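Local coordinates for protein flavin prenyltransferase UbiX (Methanocaldococcus jannaschii, PDB 6M8V) that probably transfers a dimethylallyl group from dimethylallyl phosphate to N5 and C6 of reduced FMN, making the prenylated flavin cofactor used by UbiD decarboxylases, at residues Tyr15-Arg18 with Leu19-Leu23; Ile32-Asn35 with Ser36-Lys39; Ser97-Leu100 with Ile101-Val104. All coordinates share one frame; numbering follows the deposited sequence.

Interaction 1. Residues Tyr15-Arg18 with Leu19-Leu23; sequences YAKR and LLEVL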
loop_
_atom_site.group_PDB
_atom_site.type_symbol
_atom_site.label_atom_id
_atom_site.label_comp_id
_atom_site.label_asym_id
_atom_site.label_seq_id
_atom_site.Cartn_x
_atom_site.Cartn_y
_atom_site.Cartn_z
ATOM N N TYR A 15 -19.254 10.069 -31.330
ATOM C CA TYR A 15 -19.041 11.116 -30.339
ATOM C C TYR A 15 -17.954 12.079 -30.791
ATOM O O TYR A 15 -18.090 13.297 -30.637
ATOM C CB TYR A 15 -18.666 10.510 -28.987
ATOM C CG TYR A 15 -19.745 9.708 -28.298
ATOM C CD1 TYR A 15 -20.934 10.300 -27.897
ATOM C CD2 TYR A 15 -19.550 8.363 -28.003
ATOM C CE1 TYR A 15 -21.913 9.563 -27.251
ATOM C CE2 TYR A 15 -20.521 7.625 -27.354
ATOM C CZ TYR A 15 -21.699 8.231 -26.982
ATOM O OH TYR A 15 -22.661 7.496 -26.333
ATOM N N ALA A 16 -16.861 11.550 -31.346
ATOM C CA ALA A 16 -15.777 12.414 -31.804
ATOM C C ALA A 16 -16.213 13.267 -32.988
ATOM O O ALA A 16 -15.842 14.443 -33.085
ATOM C CB ALA A 16 -14.554 11.573 -32.168
ATOM N N LYS A 17 -16.999 12.691 -33.899
ATOM C CA LYS A 17 -17.483 13.452 -35.046
ATOM C C LYS A 17 -18.356 14.617 -34.593
ATOM O O LYS A 17 -18.159 15.758 -35.023
ATOM C CB LYS A 17 -18.249 12.531 -36.001
ATOM C CG LYS A 17 -18.826 13.231 -37.242
ATOM C CD LYS A 17 -19.660 12.265 -38.080
ATOM C CE LYS A 17 -20.287 12.945 -39.300
ATOM N NZ LYS A 17 -21.198 14.070 -38.934
ATOM N N ARG A 18 -19.312 14.347 -33.699
ATOM C CA ARG A 18 -20.194 15.403 -33.213
ATOM C C ARG A 18 -19.424 16.468 -32.438
ATOM O O ARG A 18 -19.694 17.665 -32.586
ATOM C CB ARG A 18 -21.302 14.806 -32.348
ATOM C CG ARG A 18 -22.300 15.827 -31.810
ATOM C CD ARG A 18 -23.049 16.553 -32.935
ATOM N NE ARG A 18 -23.409 15.659 -34.034
ATOM C CZ ARG A 18 -24.415 14.789 -33.995
ATOM N NH1 ARG A 18 -25.172 14.687 -32.908
ATOM N NH2 ARG A 18 -24.665 14.016 -35.045
ATOM N N LEU A 19 -18.471 16.054 -31.596
ATOM C CA LEU A 19 -17.672 17.032 -30.861
ATOM C C LEU A 19 -16.891 17.935 -31.811
ATOM O O LEU A 19 -16.780 19.145 -31.578
ATOM C CB LEU A 19 -16.717 16.322 -29.896
ATOM C CG LEU A 19 -15.687 17.212 -29.188
ATOM C CD1 LEU A 19 -16.366 18.195 -28.240
ATOM C CD2 LEU A 19 -14.639 16.378 -28.437
ATOM N N LEU A 20 -16.345 17.365 -32.887
ATOM C CA LEU A 20 -15.545 18.152 -33.820
ATOM C C LEU A 20 -16.383 19.207 -34.530
ATOM O O LEU A 20 -15.891 20.305 -34.814
ATOM C CB LEU A 20 -14.879 17.239 -34.847
ATOM C CG LEU A 20 -13.609 16.505 -34.426
ATOM C CD1 LEU A 20 -13.329 15.389 -35.405
ATOM C CD2 LEU A 20 -12.436 17.458 -34.360
ATOM N N GLU A 21 -17.646 18.898 -34.837
ATOM C CA GLU A 21 -18.443 19.880 -35.564
ATOM C C GLU A 21 -19.015 20.956 -34.647
ATOM O O GLU A 21 -19.103 22.118 -35.057
ATOM C CB GLU A 21 -19.557 19.199 -36.368
ATOM C CG GLU A 21 -20.380 18.152 -35.649
ATOM C CD GLU A 21 -21.088 17.227 -36.630
ATOM O OE1 GLU A 21 -20.487 16.907 -37.680
ATOM O OE2 GLU A 21 -22.245 16.832 -36.364
ATOM N N VAL A 22 -19.379 20.620 -33.406
ATOM C CA VAL A 22 -19.787 21.673 -32.480
ATOM C C VAL A 22 -18.614 22.539 -32.031
ATOM O O VAL A 22 -18.836 23.632 -31.503
ATOM C CB VAL A 22 -20.517 21.103 -31.246
ATOM C CG1 VAL A 22 -21.685 20.220 -31.674
ATOM C CG2 VAL A 22 -19.551 20.345 -30.347
ATOM N N LEU A 23 -17.376 22.089 -32.234
ATOM C CA LEU A 23 -16.187 22.866 -31.902
ATOM C C LEU A 23 -15.654 23.674 -33.074
ATOM O O LEU A 23 -14.731 24.480 -32.873
ATOM C CB LEU A 23 -15.074 21.943 -31.390
ATOM C CG LEU A 23 -15.138 21.487 -29.928
ATOM C CD1 LEU A 23 -13.947 20.611 -29.620
ATOM C CD2 LEU A 23 -15.160 22.704 -29.029
#

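Interaction 2. Residues Ile32-Asn35 with Ser36-Lys39; sequences IISN and SAKK. With FMN (flavin mononucleotide), chain B.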
loop_
_atom_site.group_PDB
_atom_site.type_symbol
_atom_site.label_atom_id
_atom_site.label_comp_id
_atom_site.label_asym_id
_atom_site.label_seq_id
_atom_site.Cartn_x
_atom_site.Cartn_y
_atom_site.Cartn_z
ATOM N N ILE A 32 -5.946 14.211 -34.149
ATOM C CA ILE A 32 -5.133 13.027 -34.397
ATOM C C ILE A 32 -6.064 11.824 -34.414
ATOM O O ILE A 32 -6.929 11.693 -33.541
ATOM C CB ILE A 32 -4.034 12.840 -33.332
ATOM C CG1 ILE A 32 -3.340 14.168 -33.019
ATOM C CG2 ILE A 32 -3.025 11.794 -33.791
ATOM C CD1 ILE A 32 -2.533 14.150 -31.729
ATOM N N ILE A 33 -5.891 10.951 -35.403
ATOM C CA ILE A 33 -6.717 9.757 -35.565
ATOM C C ILE A 33 -5.784 8.560 -35.685
ATOM O O ILE A 33 -4.934 8.520 -36.583
ATOM C CB ILE A 33 -7.644 9.856 -36.792
ATOM C CG1 ILE A 33 -8.479 11.138 -36.734
ATOM C CG2 ILE A 33 -8.556 8.641 -36.875
ATOM C CD1 ILE A 33 -9.307 11.400 -37.987
ATOM N N SER A 34 -5.931 7.594 -34.780
ATOM C CA SER A 34 -5.095 6.405 -34.842
ATOM C C SER A 34 -5.518 5.518 -36.010
ATOM O O SER A 34 -6.641 5.606 -36.518
ATOM C CB SER A 34 -5.174 5.608 -33.540
ATOM O OG SER A 34 -6.441 4.988 -33.404
ATOM N N ASN A 35 -4.600 4.642 -36.426
ATOM C CA ASN A 35 -4.885 3.744 -37.544
ATOM C C ASN A 35 -6.108 2.882 -37.264
ATOM O O ASN A 35 -6.940 2.671 -38.152
ATOM C CB ASN A 35 -3.669 2.867 -37.840
ATOM C CG ASN A 35 -2.614 3.589 -38.650
ATOM O OD1 ASN A 35 -2.914 4.536 -39.381
ATOM N ND2 ASN A 35 -1.367 3.148 -38.524
ATOM N N SER A 36 -6.236 2.376 -36.034
ATOM C CA SER A 36 -7.406 1.579 -35.677
ATOM C C SER A 36 -8.686 2.400 -35.778
ATOM O O SER A 36 -9.715 1.903 -36.252
ATOM C CB SER A 36 -7.249 1.016 -34.264
ATOM O OG SER A 36 -6.129 0.156 -34.179
ATOM N N ALA A 37 -8.643 3.659 -35.329
ATOM C CA ALA A 37 -9.826 4.512 -35.405
ATOM C C ALA A 37 -10.217 4.801 -36.850
ATOM O O ALA A 37 -11.408 4.947 -37.149
ATOM C CB ALA A 37 -9.591 5.817 -34.642
ATOM N N LYS A 38 -9.239 4.888 -37.756
ATOM C CA LYS A 38 -9.562 5.082 -39.166
ATOM C C LYS A 38 -10.450 3.958 -39.680
ATOM O O LYS A 38 -11.434 4.207 -40.384
ATOM C CB LYS A 38 -8.286 5.172 -39.999
ATOM C CG LYS A 38 -7.477 6.441 -39.791
ATOM C CD LYS A 38 -6.153 6.349 -40.537
ATOM C CE LYS A 38 -5.364 7.644 -40.464
ATOM N NZ LYS A 38 -4.028 7.491 -41.106
ATOM N N LYS A 39 -10.136 2.713 -39.310
ATOM C CA LYS A 39 -10.983 1.591 -39.704
ATOM C C LYS A 39 -12.343 1.637 -39.020
ATOM O O LYS A 39 -13.347 1.242 -39.619
ATOM C CB LYS A 39 -10.281 0.269 -39.398
ATOM C CG LYS A 39 -8.961 0.084 -40.127
ATOM C CD LYS A 39 -8.065 -0.904 -39.398
ATOM C CE LYS A 39 -6.717 -1.049 -40.088
ATOM N NZ LYS A 39 -5.751 -1.792 -39.227
HETATM N N1 FMN B . -11.261 -1.652 -27.777
HETATM C C2 FMN B . -11.818 -1.079 -26.653
HETATM O O2 FMN B . -11.102 -0.950 -25.674
HETATM N N3 FMN B . -13.144 -0.661 -26.620
HETATM C C4 FMN B . -13.917 -0.820 -27.763
HETATM O O4 FMN B . -15.098 -0.465 -27.813
HETATM C C4A FMN B . -13.357 -1.396 -28.894
HETATM N N5 FMN B . -14.147 -1.547 -30.005
HETATM C C5A FMN B . -13.615 -2.112 -31.136
HETATM C C6 FMN B . -14.431 -2.248 -32.242
HETATM C C7 FMN B . -13.922 -2.817 -33.393
HETATM C C7M FMN B . -14.812 -2.955 -34.584
HETATM C C8 FMN B . -12.603 -3.245 -33.442
HETATM C C8M FMN B . -12.076 -3.853 -34.704
HETATM C C9 FMN B . -11.779 -3.108 -32.328
HETATM C C9A FMN B . -12.289 -2.537 -31.167
HETATM N N10 FMN B . -11.487 -2.386 -30.050
HETATM C C10 FMN B . -12.030 -1.817 -28.910
HETATM C "C1'" FMN B . -10.054 -2.854 -30.067
HETATM C "C2'" FMN B . -9.062 -1.706 -30.208
HETATM O "O2'" FMN B . -9.265 -1.049 -31.440
HETATM C "C3'" FMN B . -7.623 -2.195 -30.150
HETATM O "O3'" FMN B . -7.263 -2.476 -28.813
HETATM C "C4'" FMN B . -6.668 -1.178 -30.777
HETATM O "O4'" FMN B . -5.347 -1.652 -30.668
HETATM C "C5'" FMN B . -6.759 0.214 -30.160
HETATM O "O5'" FMN B . -5.686 0.996 -30.650
HETATM P P FMN B . -5.717 2.610 -30.618
HETATM O O1P FMN B . -6.818 3.095 -31.517
HETATM O O2P FMN B . -6.015 3.054 -29.205
HETATM O O3P FMN B . -4.383 3.156 -31.062
#

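Interaction 3. Residues Ser97-Leu100 with Ile101-Val104; sequences SANL and IVRV. With FMN (flavin mononucleotide), chain C; PO4 (phosphate ion), chain D.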
loop_
_atom_site.group_PDB
_atom_site.type_symbol
_atom_site.label_atom_id
_atom_site.label_comp_id
_atom_site.label_asym_id
_atom_site.label_seq_id
_atom_site.Cartn_x
_atom_site.Cartn_y
_atom_site.Cartn_z
ATOM N N SER A 97 4.304 6.427 -24.260
ATOM C CA SER A 97 4.008 7.374 -25.331
ATOM C C SER A 97 4.681 6.909 -26.624
ATOM O O SER A 97 5.630 7.511 -27.125
ATOM C CB SER A 97 4.448 8.775 -24.929
ATOM O OG SER A 97 5.736 8.752 -24.338
ATOM N N ALA A 98 4.155 5.809 -27.174
ATOM C CA ALA A 98 4.687 5.243 -28.408
ATOM C C ALA A 98 4.063 5.839 -29.663
ATOM O O ALA A 98 4.484 5.483 -30.769
ATOM C CB ALA A 98 4.498 3.721 -28.432
ATOM N N ASN A 99 3.072 6.717 -29.523
ATOM C CA ASN A 99 2.483 7.430 -30.648
ATOM C C ASN A 99 2.228 8.867 -30.219
ATOM O O ASN A 99 2.477 9.244 -29.068
ATOM C CB ASN A 99 1.198 6.748 -31.141
ATOM C CG ASN A 99 0.155 6.588 -30.048
ATOM O OD1 ASN A 99 -0.094 7.506 -29.267
ATOM N ND2 ASN A 99 -0.466 5.417 -29.994
ATOM N N LEU A 100 1.708 9.676 -31.148
ATOM C CA LEU A 100 1.533 11.095 -30.857
ATOM C C LEU A 100 0.402 11.333 -29.862
ATOM O O LEU A 100 0.487 12.250 -29.039
ATOM C CB LEU A 100 1.280 11.877 -32.150
ATOM C CG LEU A 100 1.212 13.408 -32.016
ATOM C CD1 LEU A 100 2.542 13.966 -31.546
ATOM C CD2 LEU A 100 0.778 14.094 -33.319
ATOM N N ILE A 101 -0.652 10.514 -29.911
ATOM C CA ILE A 101 -1.779 10.694 -28.999
ATOM C C ILE A 101 -1.321 10.569 -27.546
ATOM O O ILE A 101 -1.551 11.465 -26.727
ATOM C CB ILE A 101 -2.900 9.693 -29.333
ATOM C CG1 ILE A 101 -3.625 10.135 -30.613
ATOM C CG2 ILE A 101 -3.878 9.577 -28.164
ATOM C CD1 ILE A 101 -4.715 9.178 -31.073
ATOM N N VAL A 102 -0.667 9.457 -27.206
ATOM C CA VAL A 102 -0.221 9.255 -25.831
ATOM C C VAL A 102 0.843 10.278 -25.457
ATOM O O VAL A 102 0.910 10.724 -24.305
ATOM C CB VAL A 102 0.278 7.806 -25.647
ATOM C CG1 VAL A 102 0.632 7.521 -24.176
ATOM C CG2 VAL A 102 -0.765 6.836 -26.139
ATOM N N ARG A 103 1.673 10.688 -26.417
ATOM C CA ARG A 103 2.693 11.686 -26.120
ATOM C C ARG A 103 2.062 13.016 -25.713
ATOM O O ARG A 103 2.518 13.650 -24.751
ATOM C CB ARG A 103 3.627 11.857 -27.323
ATOM C CG ARG A 103 4.599 13.033 -27.224
ATOM C CD ARG A 103 5.577 12.910 -26.043
ATOM N NE ARG A 103 6.548 14.006 -26.055
ATOM C CZ ARG A 103 7.404 14.281 -25.073
ATOM N NH1 ARG A 103 7.428 13.537 -23.978
ATOM N NH2 ARG A 103 8.245 15.305 -25.186
ATOM N N VAL A 104 0.996 13.448 -26.404
ATOM C CA VAL A 104 0.377 14.720 -26.022
ATOM C C VAL A 104 -0.424 14.579 -24.731
ATOM O O VAL A 104 -0.587 15.557 -23.991
ATOM C CB VAL A 104 -0.487 15.309 -27.160
ATOM C CG1 VAL A 104 0.340 15.505 -28.435
ATOM C CG2 VAL A 104 -1.717 14.464 -27.429
HETATM N N1 FMN C . 10.267 12.010 -25.524
HETATM C C2 FMN C . 10.763 12.148 -24.245
HETATM O O2 FMN C . 10.310 11.413 -23.383
HETATM N N3 FMN C . 11.740 13.087 -23.932
HETATM C C4 FMN C . 12.233 13.894 -24.949
HETATM O O4 FMN C . 13.107 14.743 -24.751
HETATM C C4A FMN C . 11.735 13.755 -26.236
HETATM N N5 FMN C . 12.234 14.571 -27.218
HETATM C C5A FMN C . 11.759 14.450 -28.499
HETATM C C6 FMN C . 12.283 15.282 -29.470
HETATM C C7 FMN C . 11.820 15.183 -30.767
HETATM C C7M FMN C . 12.396 16.084 -31.809
HETATM C C8 FMN C . 10.840 14.256 -31.096
HETATM C C8M FMN C . 10.361 14.168 -32.511
HETATM C C9 FMN C . 10.312 13.418 -30.119
HETATM C C9A FMN C . 10.775 13.515 -28.812
HETATM N N10 FMN C . 10.269 12.687 -27.825
HETATM C C10 FMN C . 10.750 12.815 -26.533
HETATM C "C1'" FMN C . 9.193 11.680 -28.148
HETATM C "C2'" FMN C . 9.731 10.257 -28.243
HETATM O "O2'" FMN C . 10.666 10.170 -29.295
HETATM C "C3'" FMN C . 8.619 9.251 -28.497
HETATM O "O3'" FMN C . 7.904 9.011 -27.302
HETATM C "C4'" FMN C . 9.172 7.952 -29.082
HETATM O "O4'" FMN C . 8.117 7.038 -29.265
HETATM C "C5'" FMN C . 10.258 7.305 -28.227
HETATM O "O5'" FMN C . 10.526 6.013 -28.737
HETATM P P FMN C . 11.905 5.235 -28.422
HETATM O O1P FMN C . 13.045 5.993 -29.040
HETATM O O2P FMN C . 12.102 5.199 -26.925
HETATM O O3P FMN C . 11.837 3.831 -28.969
HETATM P P PO4 D . 9.915 18.688 -24.307
HETATM O O1 PO4 D . 9.806 18.532 -25.807
HETATM O O2 PO4 D . 10.776 19.883 -23.963
HETATM O O3 PO4 D . 8.539 18.891 -23.713
HETATM O O4 PO4 D . 10.540 17.433 -23.740
HETATM O O HOH W 1 5.953 11.251 -23.271
#

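Interaction 1. Residues Tyr15-Arg18 with Leu19-Leu23
Leu19, Leu20, Glu21 and Val22 donate their backbone N-H groups to the carbonyls of Tyr15, Ala16, Lys17 and Arg18, the regular four-residue bonding of an alpha-helix. The main side-chain event is a salt-bridge network in which one carboxylate serves two basic residues. Glu21 CG sits between its own backbone N and carbonyl carbon (chi1 47°). This folds the side chain back over the preceding turn, with Glu21 CG 3.2 Å from Arg18 O. Helix 13-22 is the crossover helix of a beta-alpha-beta unit, between the parallel strands 2-7 and 28-33. Its buried side packs on the sheet, with Leu19 on Val80 and Val82 and Leu20 on Leu31. The charged groups lie on a more exposed side. Lys17 is extended until its last torsion, which turns Lys17 NZ toward Glu21 OE1 at 3.2 Å, on the syn side. The Arg18 chain bends at chi2 and again at chi3 and offers Arg18 NE to Glu21 OE2 at 2.9 Å, on the anti side. Both donors sit well out of the carboxylate plane. The guanidinium and carboxylate planes are nearly parallel (16°), but the pairing is through NE alone. Another nitrogen of this guanidinium, Arg18 NH1, bonds to Asn161 OD1 on helix 156-171. At the start of the segment, the Tyr15 ring meets Phe149 of a second subunit, the two planes nearly perpendicular.

Interaction 2. Residues Ile32-Asn35 with Ser36-Lys39
Ser34 caps the helix that follows it: its OG accepts a hydrogen bond from Ala37 N at 3.2 Å. It is the N-cap residue of helix 35-45, where the chain leaves strand 28-33 of the parallel sheet. This strand-to-helix junction forms part of the FMN pocket. The same OG donates to the flavin phosphate, with Ser34 OG 2.7 Å from O1P of FMN. One hydroxyl therefore ties the first turn of the helix to the ligand. The phosphate lies near the helix N-terminus, though off its axis, and the partial positive charge there could favour it. Ser34 also uses its carbonyl: Lys38 N bonds to Ser34 O at 3.0 Å.

The Lys38 side chain can be followed outward. Its CB rests 3.4 Å from Asn35 O. CG lies 3.8 Å from Ile33 CG2 and also near the Ser34 carbonyl. CD runs beside Asn35 OD1, and CE comes near both that oxygen and Ile33 O. The chain is extended beyond CG. It lies alongside Asn35 and points the same way. Lys38 NZ ends 3.6 Å from Asn35 OD1. Its stronger partner is Glu61, with which it forms a salt bridge. Trp49 adds a cation-pi contact to the same lysine. Ile33 is directed toward the helix, its CG2 anti to the backbone N. Beyond Lys38, this methyl meets one more carbon, with Ile33 CG2 3.7 Å from Ala37 CB.

Interaction 3. Residues Ser97-Leu100 with Ile101-Val104
Asn99 CG stands between its backbone N and carbonyl carbon (chi1 56°), which turns OD1 back to the N-terminal end of helix 100-110, to meet Val102 N. Arg103 starts with CG anti to its backbone N, bends at chi2 (62°) and then runs straight out from the helix. Asn99 is the N-cap residue: Val102 N to Asn99 OD1 is 2.9 Å, and the N-H...O angle of 177° is almost linear. Asn99 O accepts from Arg103 N, so both oxygens of this residue hold the first turn.

Arg103 and Ser97 reach an FMN bound mainly by the fourth subunit. FMN N1 lies over one face of the Arg103 guanidinium, offset toward the rim, with Arg103 NH1 at 3.6 Å from N1. NH1 also forms a salt bridge with Glu121 of the fourth subunit. A water joins the two segments, 2.7 Å from Ser97 OG and accepting from Arg103 NH1 at 2.8 Å. Ser97 O takes a hydrogen bond from FMN O3' at 2.7 Å. Arg103 NH2 makes a weak bond to O4 of a phosphate ion at 3.4 Å. That ion also binds Lys110 of the same chain and Tyr150 of a fifth subunit. It probably comes from the crystallisation liquor. Tyr150 is predicted to bind dimethylallyl phosphate, so the ion may still mark the substrate phosphate site.

Leu100 CD1 packs 4.1 Å from Val104 CG1. Around this turn, Val102 lies on Ala91 of helix 86-94, while Ile101 and Val104 rest on Cys6 of strand 2-7.

Interactions 2 and 3 touch: Ile32 CG2 meets Ile101 CG1 at 3.6 Å, and Ile32 CD1 meets Leu100 CD2 at 3.7 Å. Their centres are about 13 Å apart. Both are helix starts, but they serve different FMN molecules. In 32-39, Ser34 contributes to holding the phosphate of one flavin, whereas 97-104 reach the flavin of a neighbouring subunit. The flavin at 32-39 is also hydrogen-bonded to Ser97 O of a third subunit, so each pocket is built across an interface. Interaction 1 lies farther off, its centre about 16 Å from that of interaction 2 and about 21 Å from that of interaction 3. The Tyr15 side chain is about 10 Å from a bound FMN.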